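Local coordinates for flagellar protein FlgA (Thermotoga maritima, PDB 3FRN) that probably acts as a periplasmic chaperone for assembly of the P-ring of the flagellar basal body, at residues N120-V124 against L135-L139; N144-L148 against G196-T200. All blocks are in the same frame, centred on the assembly; numbering follows the deposited sequence. Where two conformers were deposited one is given.

Overall arrangement
Contact 1 pairs the two strands of a beta hairpin, 121-127 and 132-148, in the part of the chain assigned to the HotDog-like family. Contact 2 comes next along the chain and belongs to the SAF region, where the far end of strand 132-148 meets the loop between strands 188-189 and 204-205. The long strand is thus common to both, and the same antiparallel sheet reaches each of them. Their centres lie about 27 Å apart, with about 13 Å between nearest atoms. Though interrupted along its length, the strand leads from the HotDog-like region into the SAF region of this elongated, single-chain molecule.

Contact 1: residues N120-V124 against L135-L139; sequences NLFSV and LNMLL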
loop_
_atom_site.group_PDB
_atom_site.type_symbol
_atom_site.label_atom_id
_atom_site.label_comp_id
_atom_site.label_asym_id
_atom_site.label_seq_id
_atom_site.Cartn_x
_atom_site.Cartn_y
_atom_site.Cartn_z
ATOM N N ASN A 120 -1.400 -10.019 -0.568
ATOM C CA ASN A 120 -2.404 -9.216 -1.290
ATOM C C ASN A 120 -3.488 -10.006 -2.039
ATOM O O ASN A 120 -4.223 -9.449 -2.852
ATOM C CB ASN A 120 -1.736 -8.196 -2.230
ATOM C CG ASN A 120 -0.880 -7.196 -1.491
ATOM O OD1 ASN A 120 -1.144 -6.867 -0.333
ATOM N ND2 ASN A 120 0.160 -6.708 -2.156
ATOM N N LEU A 121 -3.578 -11.300 -1.748
ATOM C CA LEU A 121 -4.476 -12.202 -2.453
ATOM C C LEU A 121 -5.322 -13.001 -1.458
ATOM O O LEU A 121 -4.797 -13.725 -0.610
ATOM C CB LEU A 121 -3.660 -13.141 -3.342
ATOM C CG LEU A 121 -4.383 -14.116 -4.272
ATOM C CD1 LEU A 121 -5.108 -13.390 -5.360
ATOM C CD2 LEU A 121 -3.371 -15.087 -4.877
ATOM N N PHE A 122 -6.640 -12.853 -1.559
ATOM C CA PHE A 122 -7.541 -13.513 -0.631
ATOM C C PHE A 122 -8.594 -14.325 -1.368
ATOM O O PHE A 122 -9.062 -13.913 -2.434
ATOM C CB PHE A 122 -8.198 -12.481 0.299
ATOM C CG PHE A 122 -7.247 -11.890 1.304
ATOM C CD1 PHE A 122 -7.129 -12.440 2.578
ATOM C CD2 PHE A 122 -6.457 -10.791 0.976
ATOM C CE1 PHE A 122 -6.238 -11.905 3.510
ATOM C CE2 PHE A 122 -5.559 -10.253 1.901
ATOM C CZ PHE A 122 -5.453 -10.811 3.165
ATOM N N SER A 123 -8.932 -15.494 -0.812
ATOM C CA SER A 123 -10.024 -16.308 -1.335
ATOM C C SER A 123 -11.307 -15.991 -0.593
ATOM O O SER A 123 -11.438 -16.305 0.586
ATOM C CB SER A 123 -9.718 -17.803 -1.215
ATOM O OG SER A 123 -9.110 -18.303 -2.395
ATOM N N VAL A 124 -12.254 -15.377 -1.292
ATOM C CA VAL A 124 -13.540 -15.052 -0.710
ATOM C C VAL A 124 -14.571 -16.104 -1.098
ATOM O O VAL A 124 -15.045 -16.158 -2.251
ATOM C CB VAL A 124 -14.042 -13.663 -1.177
ATOM C CG1 VAL A 124 -15.359 -13.344 -0.515
ATOM C CG2 VAL A 124 -13.007 -12.580 -0.864
ATOM N N LEU A 135 -14.153 -16.412 -4.930
ATOM C CA LEU A 135 -13.514 -15.341 -5.691
ATOM C C LEU A 135 -12.130 -15.145 -5.119
ATOM O O LEU A 135 -11.988 -14.908 -3.914
ATOM C CB LEU A 135 -14.249 -14.014 -5.537
ATOM C CG LEU A 135 -15.769 -13.907 -5.510
ATOM C CD1 LEU A 135 -16.124 -12.577 -4.882
ATOM C CD2 LEU A 135 -16.326 -13.989 -6.906
ATOM N N ASN A 136 -11.114 -15.248 -5.974
ATOM C CA ASN A 136 -9.761 -14.877 -5.581
ATOM C C ASN A 136 -9.608 -13.401 -5.902
ATOM O O ASN A 136 -9.777 -12.974 -7.053
ATOM C CB ASN A 136 -8.706 -15.751 -6.268
ATOM C CG ASN A 136 -8.674 -17.171 -5.716
ATOM O OD1 ASN A 136 -7.689 -17.890 -5.879
ATOM N ND2 ASN A 136 -9.750 -17.579 -5.056
ATOM N N MET A 137 -9.363 -12.614 -4.860
ATOM C CA MET A 137 -9.387 -11.166 -4.990
ATOM C C MET A 137 -8.016 -10.541 -4.687
ATOM O O MET A 137 -7.416 -10.801 -3.643
ATOM C CB MET A 137 -10.527 -10.566 -4.136
ATOM C CG MET A 137 -11.960 -10.994 -4.619
ATOM S SD MET A 137 -13.369 -10.076 -3.945
ATOM C CE MET A 137 -13.319 -8.576 -4.893
ATOM N N LEU A 138 -7.519 -9.753 -5.637
ATOM C CA LEU A 138 -6.276 -9.013 -5.475
ATOM C C LEU A 138 -6.581 -7.660 -4.845
ATOM O O LEU A 138 -7.439 -6.912 -5.324
ATOM C CB LEU A 138 -5.567 -8.839 -6.822
ATOM C CG LEU A 138 -4.216 -8.117 -6.927
ATOM C CD1 LEU A 138 -3.050 -8.929 -6.376
ATOM C CD2 LEU A 138 -3.966 -7.782 -8.377
ATOM N N LEU A 139 -5.874 -7.369 -3.759
ATOM C CA LEU A 139 -6.058 -6.138 -3.018
ATOM C C LEU A 139 -5.053 -5.074 -3.455
ATOM O O LEU A 139 -3.863 -5.349 -3.582
ATOM C CB LEU A 139 -5.920 -6.407 -1.516
ATOM C CG LEU A 139 -7.164 -6.744 -0.691
ATOM C CD1 LEU A 139 -7.833 -8.034 -1.152
ATOM C CD2 LEU A 139 -6.802 -6.821 0.784
#
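F122 and M137 form a hydrogen-bonded antiparallel pair: F122 N donates to M137 O at 3.0 Å, and M137 N returns a bond to F122 O at 2.8 Å. V124 and L135 repeat the exchange, with V124 N 2.7 Å from L135 O, and at the other end of the paired segments L139 N donates to N120 O. Between these pairs, L121 faces L138 and S123 faces N136 as non-hydrogen-bonded pairs. N120 ND2 hydrogen-bonds to F171 O, outside the hairpin.

On the face that carries F122 and V124 the packing is apolar. The F122 side chain, with CG beside its own backbone N (chi1 -71°), crosses that of L139 at about a right angle, and the ring atom CD2 of F122 sits 3.7 Å from L139 CD1. Further along, the CG2 methyl of V124 rests 4.0 Å from the sulfur SD of M137. Helix 74-87 covers this face, touching F122, V124 and L139.

The chemistry is thus divided: main-chain bonds fix the register, F122, V124 and L139 pack under the helix, M137 packs on A94 of strand 93-101, and the opposite face mixes polar S123 and N136 with L121 and L138.

Contact 2: residues N144-L148 against G196-T200; sequences NVVVL and GTVLT
L148 and L199 meet with their side chains at about a right angle, the CD2 methyl of L148 lying 3.9 Å from CD2 of L199. The same L199 methyl also touches V146, 3.9 Å from its CG1, so the branched end of L199 bears on both residues. V146 gets there with CG1 opposite its backbone N (chi1 166°). V198 points away from the strand at its CB, yet its two methyls divide between two valines: CG1 is 4.0 Å from V145 CG2, and CG2 is 3.9 Å from V147 CG2.

Three main-chain bonds join the backbones beside these side chains. L199 N donates to V146 O at 3.0 Å in a nearly straight bond, L148 N to T197 O at 3.1 Å from above the carbonyl plane, and G196 N to L148 O. V147 and V198 form a single bridge here, and the touching parts, V145 to L148 and G196 to L199, run 120° apart end to end. An alanine in place of L148 removes the CG and two methyls that lie against L199, and would probably leave a gap beside the L199 methyls. G196 has a positive phi of 95°, at which a side chain would jam against the preceding carbonyl oxygen.

Strand 163-169 pairs with 144-148, with backbone bonds joining V145 to E166 and V147 to R164, while V184 of helix 181-184 touches both V146 and L199. The loop 196-200 is thereby tied to the end of strand 132-148 within the SAF region.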
loop_
_atom_site.group_PDB
_atom_site.type_symbol
_atom_site.label_atom_id
_atom_site.label_comp_id
_atom_site.label_asym_id
_atom_site.label_seq_id
_atom_site.Cartn_x
_atom_site.Cartn_y
_atom_site.Cartn_z
ATOM N N ASN A 144 -0.753 8.514 -3.479
ATOM C CA ASN A 144 0.403 9.356 -3.763
ATOM C C ASN A 144 1.413 9.319 -2.626
ATOM O O ASN A 144 1.117 9.732 -1.509
ATOM C CB ASN A 144 -0.024 10.791 -4.057
ATOM C CG ASN A 144 -0.535 10.965 -5.474
ATOM O OD1 ASN A 144 0.246 11.088 -6.419
ATOM N ND2 ASN A 144 -1.852 10.982 -5.628
ATOM N N VAL A 145 2.599 8.798 -2.921
ATOM C CA VAL A 145 3.660 8.683 -1.924
ATOM C C VAL A 145 4.859 9.581 -2.254
ATOM O O VAL A 145 5.004 10.054 -3.377
ATOM C CB VAL A 145 4.131 7.216 -1.740
ATOM C CG1 VAL A 145 2.992 6.336 -1.236
ATOM C CG2 VAL A 145 4.709 6.677 -3.026
ATOM N N VAL A 146 5.710 9.805 -1.257
ATOM C CA VAL A 146 6.882 10.656 -1.393
ATOM C C VAL A 146 8.056 9.860 -1.969
ATOM O O VAL A 146 8.486 8.860 -1.395
ATOM C CB VAL A 146 7.251 11.302 -0.031
ATOM C CG1 VAL A 146 8.641 11.902 -0.063
ATOM C CG2 VAL A 146 6.226 12.364 0.344
ATOM N N VAL A 147 8.559 10.314 -3.115
ATOM C CA VAL A 147 9.631 9.628 -3.834
ATOM C C VAL A 147 10.804 10.593 -4.034
ATOM O O VAL A 147 10.597 11.784 -4.267
ATOM C CB VAL A 147 9.115 9.071 -5.199
ATOM C CG1 VAL A 147 10.258 8.624 -6.108
ATOM C CG2 VAL A 147 8.143 7.917 -4.975
ATOM N N LEU A 148 12.028 10.079 -3.931
ATOM C CA LEU A 148 13.238 10.896 -4.095
ATOM C C LEU A 148 13.473 11.450 -5.504
ATOM O O LEU A 148 13.419 10.713 -6.495
ATOM C CB LEU A 148 14.472 10.120 -3.627
ATOM C CG LEU A 148 14.644 10.003 -2.106
ATOM C CD1 LEU A 148 15.941 9.298 -1.787
ATOM C CD2 LEU A 148 14.616 11.370 -1.432
ATOM N N GLY A 196 14.515 7.910 -7.021
ATOM C CA GLY A 196 13.489 6.924 -7.360
ATOM C C GLY A 196 13.033 6.098 -6.170
ATOM O O GLY A 196 12.026 5.395 -6.239
ATOM N N THR A 197 13.782 6.186 -5.076
ATOM C CA THR A 197 13.477 5.450 -3.861
ATOM C C THR A 197 12.256 6.038 -3.165
ATOM O O THR A 197 12.247 7.215 -2.794
ATOM C CB THR A 197 14.690 5.431 -2.894
ATOM O OG1 THR A 197 15.799 4.777 -3.528
ATOM C CG2 THR A 197 14.358 4.701 -1.610
ATOM N N VAL A 198 11.230 5.200 -3.014
ATOM C CA VAL A 198 10.043 5.509 -2.214
ATOM C C VAL A 198 10.473 5.609 -0.773
ATOM O O VAL A 198 11.025 4.652 -0.220
ATOM C CB VAL A 198 8.981 4.398 -2.311
ATOM C CG1 VAL A 198 7.787 4.704 -1.401
ATOM C CG2 VAL A 198 8.537 4.204 -3.753
ATOM N N LEU A 199 10.224 6.768 -0.173
ATOM C CA LEU A 199 10.680 7.049 1.175
ATOM C C LEU A 199 9.785 6.306 2.137
ATOM O O LEU A 199 8.580 6.260 1.942
ATOM C CB LEU A 199 10.646 8.561 1.441
ATOM C CG LEU A 199 11.973 9.206 1.849
ATOM C CD1 LEU A 199 13.141 8.482 1.216
ATOM C CD2 LEU A 199 12.017 10.667 1.443
ATOM N N THR A 200 10.380 5.680 3.147
ATOM C CA THR A 200 9.608 5.013 4.185
ATOM C C THR A 200 10.098 5.404 5.579
ATOM O O THR A 200 11.254 5.785 5.751
ATOM C CB THR A 200 9.623 3.457 4.056
ATOM O OG1 THR A 200 10.950 2.960 4.261
ATOM C CG2 THR A 200 9.097 2.984 2.695
#